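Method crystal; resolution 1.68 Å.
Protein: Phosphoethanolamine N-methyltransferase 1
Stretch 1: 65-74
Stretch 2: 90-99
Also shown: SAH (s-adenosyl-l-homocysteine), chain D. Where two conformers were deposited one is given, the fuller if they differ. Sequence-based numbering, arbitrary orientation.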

# COMPACT_ATOMS: atom_id res chain seq x y z
N GLY A 65 3.30 19.75 5.29
CA GLY A 65 1.86 19.71 5.52
C GLY A 65 1.60 19.22 6.93
O GLY A 65 0.62 18.53 7.20
N ALA A 66 2.48 19.61 7.84
CA ALA A 66 2.48 19.13 9.22
C ALA A 66 1.29 19.62 10.04
O ALA A 66 1.00 19.05 11.10
CB ALA A 66 3.77 19.54 9.91
N GLY A 67 0.63 20.68 9.58
CA GLY A 67 -0.47 21.27 10.32
C GLY A 67 -0.07 21.61 11.75
O GLY A 67 1.02 22.14 11.99
N ILE A 68 -0.94 21.28 12.71
CA ILE A 68 -0.68 21.58 14.11
C ILE A 68 0.44 20.72 14.69
O ILE A 68 0.78 20.85 15.87
CB ILE A 68 -1.95 21.42 14.97
CG1 ILE A 68 -2.42 19.96 14.97
CG2 ILE A 68 -3.04 22.37 14.48
CD1 ILE A 68 -3.61 19.70 15.90
N GLY A 69 0.97 19.83 13.87
CA GLY A 69 2.22 19.15 14.15
C GLY A 69 2.16 17.90 14.99
O GLY A 69 3.14 17.58 15.68
N ARG A 70 1.06 17.17 14.95
CA ARG A 70 0.95 15.98 15.80
C ARG A 70 2.02 14.92 15.51
O ARG A 70 2.41 14.18 16.40
CB ARG A 70 -0.47 15.39 15.77
CG ARG A 70 -0.96 15.01 14.41
CD ARG A 70 -2.44 14.66 14.41
NE ARG A 70 -2.77 14.03 13.14
CZ ARG A 70 -2.86 12.72 12.94
NH1 ARG A 70 -2.67 11.86 13.93
NH2 ARG A 70 -3.13 12.27 11.74
N PHE A 71 2.51 14.86 14.28
CA PHE A 71 3.65 14.00 13.98
C PHE A 71 4.97 14.67 14.32
O PHE A 71 5.88 14.03 14.85
CB PHE A 71 3.64 13.58 12.51
CG PHE A 71 2.52 12.65 12.15
CD1 PHE A 71 2.55 11.33 12.57
CD2 PHE A 71 1.44 13.09 11.40
CE1 PHE A 71 1.52 10.46 12.24
CE2 PHE A 71 0.41 12.22 11.07
CZ PHE A 71 0.45 10.90 11.49
N THR A 72 5.08 15.96 14.00
CA THR A 72 6.29 16.74 14.28
C THR A 72 6.70 16.57 15.73
O THR A 72 7.88 16.37 16.03
CB THR A 72 6.07 18.23 13.97
OG1 THR A 72 6.01 18.42 12.55
CG2 THR A 72 7.21 19.07 14.52
N THR A 73 5.72 16.63 16.62
CA THR A 73 5.94 16.49 18.05
C THR A 73 6.73 15.23 18.40
O THR A 73 7.68 15.29 19.18
CB THR A 73 4.60 16.50 18.81
OG1 THR A 73 3.98 17.78 18.64
CG2 THR A 73 4.83 16.26 20.29
N VAL A 74 6.35 14.10 17.82
CA VAL A 74 7.00 12.84 18.12
C VAL A 74 8.25 12.61 17.27
O VAL A 74 9.22 12.02 17.74
CB VAL A 74 6.02 11.65 17.99
CG1 VAL A 74 6.69 10.35 18.40
CG2 VAL A 74 4.78 11.88 18.86
N SER A 90 -2.23 29.72 11.07
CA SER A 90 -2.67 29.43 12.43
C SER A 90 -2.28 28.01 12.84
O SER A 90 -2.03 27.74 14.02
CB SER A 90 -4.18 29.64 12.59
OG SER A 90 -4.90 28.44 12.42
N PHE A 91 -2.23 27.09 11.88
CA PHE A 91 -1.83 25.72 12.17
C PHE A 91 -0.39 25.69 12.65
O PHE A 91 -0.08 25.08 13.67
CB PHE A 91 -2.03 24.81 10.95
CG PHE A 91 -3.48 24.57 10.58
CD1 PHE A 91 -4.51 24.99 11.41
CD2 PHE A 91 -3.80 23.90 9.40
CE1 PHE A 91 -5.84 24.76 11.07
CE2 PHE A 91 -5.12 23.68 9.06
CZ PHE A 91 -6.14 24.10 9.89
N ILE A 92 0.49 26.36 11.91
CA ILE A 92 1.90 26.47 12.28
C ILE A 92 2.03 27.14 13.65
O ILE A 92 2.86 26.75 14.48
CB ILE A 92 2.71 27.25 11.23
CG1 ILE A 92 3.07 26.33 10.05
CG2 ILE A 92 3.98 27.82 11.83
CD1 ILE A 92 3.95 25.14 10.42
N GLU A 93 1.19 28.15 13.89
CA GLU A 93 1.19 28.82 15.19
C GLU A 93 0.80 27.87 16.32
O GLU A 93 1.44 27.86 17.36
CB GLU A 93 0.28 30.05 15.15
CG GLU A 93 0.84 31.17 14.30
CD GLU A 93 -0.17 32.27 14.04
OE1 GLU A 93 -1.36 32.07 14.37
OE2 GLU A 93 0.23 33.32 13.51
N LYS A 94 -0.23 27.06 16.10
CA LYS A 94 -0.62 26.04 17.08
C LYS A 94 0.50 25.00 17.25
O LYS A 94 0.76 24.54 18.36
CB LYS A 94 -1.95 25.40 16.69
CG LYS A 94 -2.41 24.26 17.59
CD LYS A 94 -2.35 24.61 19.06
CE LYS A 94 -3.72 24.57 19.71
NZ LYS A 94 -3.63 24.43 21.19
N ASN A 95 1.16 24.64 16.15
CA ASN A 95 2.32 23.74 16.15
C ASN A 95 3.42 24.27 17.08
O ASN A 95 3.93 23.54 17.94
CB ASN A 95 2.84 23.64 14.71
CG ASN A 95 3.68 22.41 14.45
OD1 ASN A 95 4.30 21.85 15.36
ND2 ASN A 95 3.71 21.98 13.19
N GLN A 96 3.77 25.54 16.92
CA GLN A 96 4.79 26.19 17.75
C GLN A 96 4.42 26.29 19.23
O GLN A 96 5.30 26.36 20.08
CB GLN A 96 5.09 27.60 17.23
CG GLN A 96 5.69 27.65 15.84
CD GLN A 96 5.80 29.06 15.31
OE1 GLN A 96 4.87 29.57 14.69
NE2 GLN A 96 6.94 29.70 15.58
N GLU A 97 3.13 26.33 19.52
CA GLU A 97 2.68 26.43 20.90
C GLU A 97 2.80 25.07 21.59
O GLU A 97 3.37 24.96 22.67
CB GLU A 97 1.24 26.93 20.96
CG GLU A 97 0.67 27.06 22.35
CD GLU A 97 -0.71 27.69 22.36
OE1 GLU A 97 -1.08 28.34 21.36
OE2 GLU A 97 -1.44 27.53 23.37
N ARG A 98 2.26 24.04 20.94
CA ARG A 98 2.31 22.68 21.46
C ARG A 98 3.75 22.23 21.68
O ARG A 98 4.05 21.52 22.63
CB ARG A 98 1.61 21.72 20.49
CG ARG A 98 0.15 22.04 20.21
CD ARG A 98 -0.42 21.14 19.11
NE ARG A 98 -0.26 19.73 19.43
CZ ARG A 98 0.58 18.90 18.82
NH1 ARG A 98 1.35 19.34 17.84
NH2 ARG A 98 0.66 17.63 19.20
N ASN A 99 4.62 22.66 20.78
CA ASN A 99 6.01 22.20 20.77
C ASN A 99 7.00 23.23 21.32
O ASN A 99 8.19 23.16 21.03
CB ASN A 99 6.40 21.78 19.35
CG ASN A 99 5.63 20.58 18.87
OD1 ASN A 99 5.39 19.64 19.63
ND2 ASN A 99 5.22 20.60 17.60
N SAH D . -0.36 15.91 8.02
CA SAH D . -1.10 16.39 9.20
CB SAH D . -2.31 17.26 8.71
CG SAH D . -3.22 16.55 7.72
SD SAH D . -4.49 17.59 6.94
C SAH D . -1.56 15.26 10.04
O SAH D . -1.87 14.20 9.51
OXT SAH D . -1.90 15.49 11.18
C5' SAH D . -3.63 18.51 5.65
C4' SAH D . -2.60 19.44 6.01
O4' SAH D . -1.76 19.71 4.86
C3' SAH D . -3.17 20.74 6.42
O3' SAH D . -2.41 21.27 7.48
C2' SAH D . -3.02 21.59 5.24
O2' SAH D . -2.93 22.94 5.60
C1' SAH D . -1.75 21.09 4.65
N9 SAH D . -1.60 21.40 3.19
C8 SAH D . -2.40 21.02 2.18
N7 SAH D . -1.81 21.39 1.04
C5 SAH D . -0.65 21.99 1.31
C6 SAH D . 0.35 22.57 0.52
N6 SAH D . 0.25 22.60 -0.85
N1 SAH D . 1.42 23.10 1.14
C2 SAH D . 1.54 23.09 2.46
N3 SAH D . 0.60 22.54 3.24
C4 SAH D . -0.50 21.99 2.70
O HOH W 1 1.43 14.72 18.88

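The contact between these two stretches is a glycine-rich turn, with the start of the helix that follows it, packed on a second helix, in which the turn exposes its backbone carbonyls to side chains from the middle and C-terminal part of that second helix while the same segment also contacts a bound ligand. It illustrates a general principle: a turn with glycines at two of its four positions lets main chain approach main chain, and polar side chains then engage the carbonyls that make no backbone hydrogen bond within the stretch.

The turn is of type II', running from Ala 66 to Gly 69 and closed by the bond from Gly 69 N to Ala 66 O (2.9 Å). Gly 67 and Gly 69 both have positive phi, which favours glycine. Proximity adds its own demand, since a CB on Gly 69 would lie 2.1 Å from Asn 95 OD1, a clash. The backbones are also close here: Ile 68 CA and Asn 95 CA are 4.2 Å apart. Two CA-H...O contacts mark this approach, Ile 68 CA to Phe 91 O at 3.6 Å and Asn 95 CA to Ile 68 O at 3.3 Å. Beyond the turn, the two helix axes run 31° apart in direction and approach to 10.1 Å.

Conventional hydrogen bonds supplement them. Asn 95 ND2 donates to Gly 67 O (2.9 Å), and about one helical turn further on Arg 98 NH1 donates to Ile 68 O (2.5 Å); both are weak, the hydrogens pointing well off the line to the acceptor despite the short distances. At Asn 99, where the chain leaves helical geometry, OD1 accepts from Thr 73 OG1 at 2.5 Å, while ND2 gives a weak bond to Asn 95 OD1 at 2.7 Å. The amides of Asn 95 and Asn 99 thus link the turn to the helix that follows it. A water extends the network, donating to Arg 70 O (2.7 Å) and accepting a weak bond from Arg 98 NH2 (3.0 Å).

Apolar packing is centred on Ile 68. Its CA-to-CB bond points away overall, yet CG2 reaches Lys 94 CG at 3.7 Å, a contact with the aliphatic part of the lysine, and Phe 91 CD1 at 4.3 Å.

The same segment holds S-adenosyl-L-homocysteine, the product expected of a methyltransferase. Gly 65 O accepts from the ligand's N (2.9 Å), and Arg 70 NE donates to its OXT (2.6 Å). An ideal CB on Gly 67 would be crowded by the ligand's O3' at 3.1 Å, and Phe 91 CD2 lies 3.5 Å from that same O3', so turn and helix meet the ribose together.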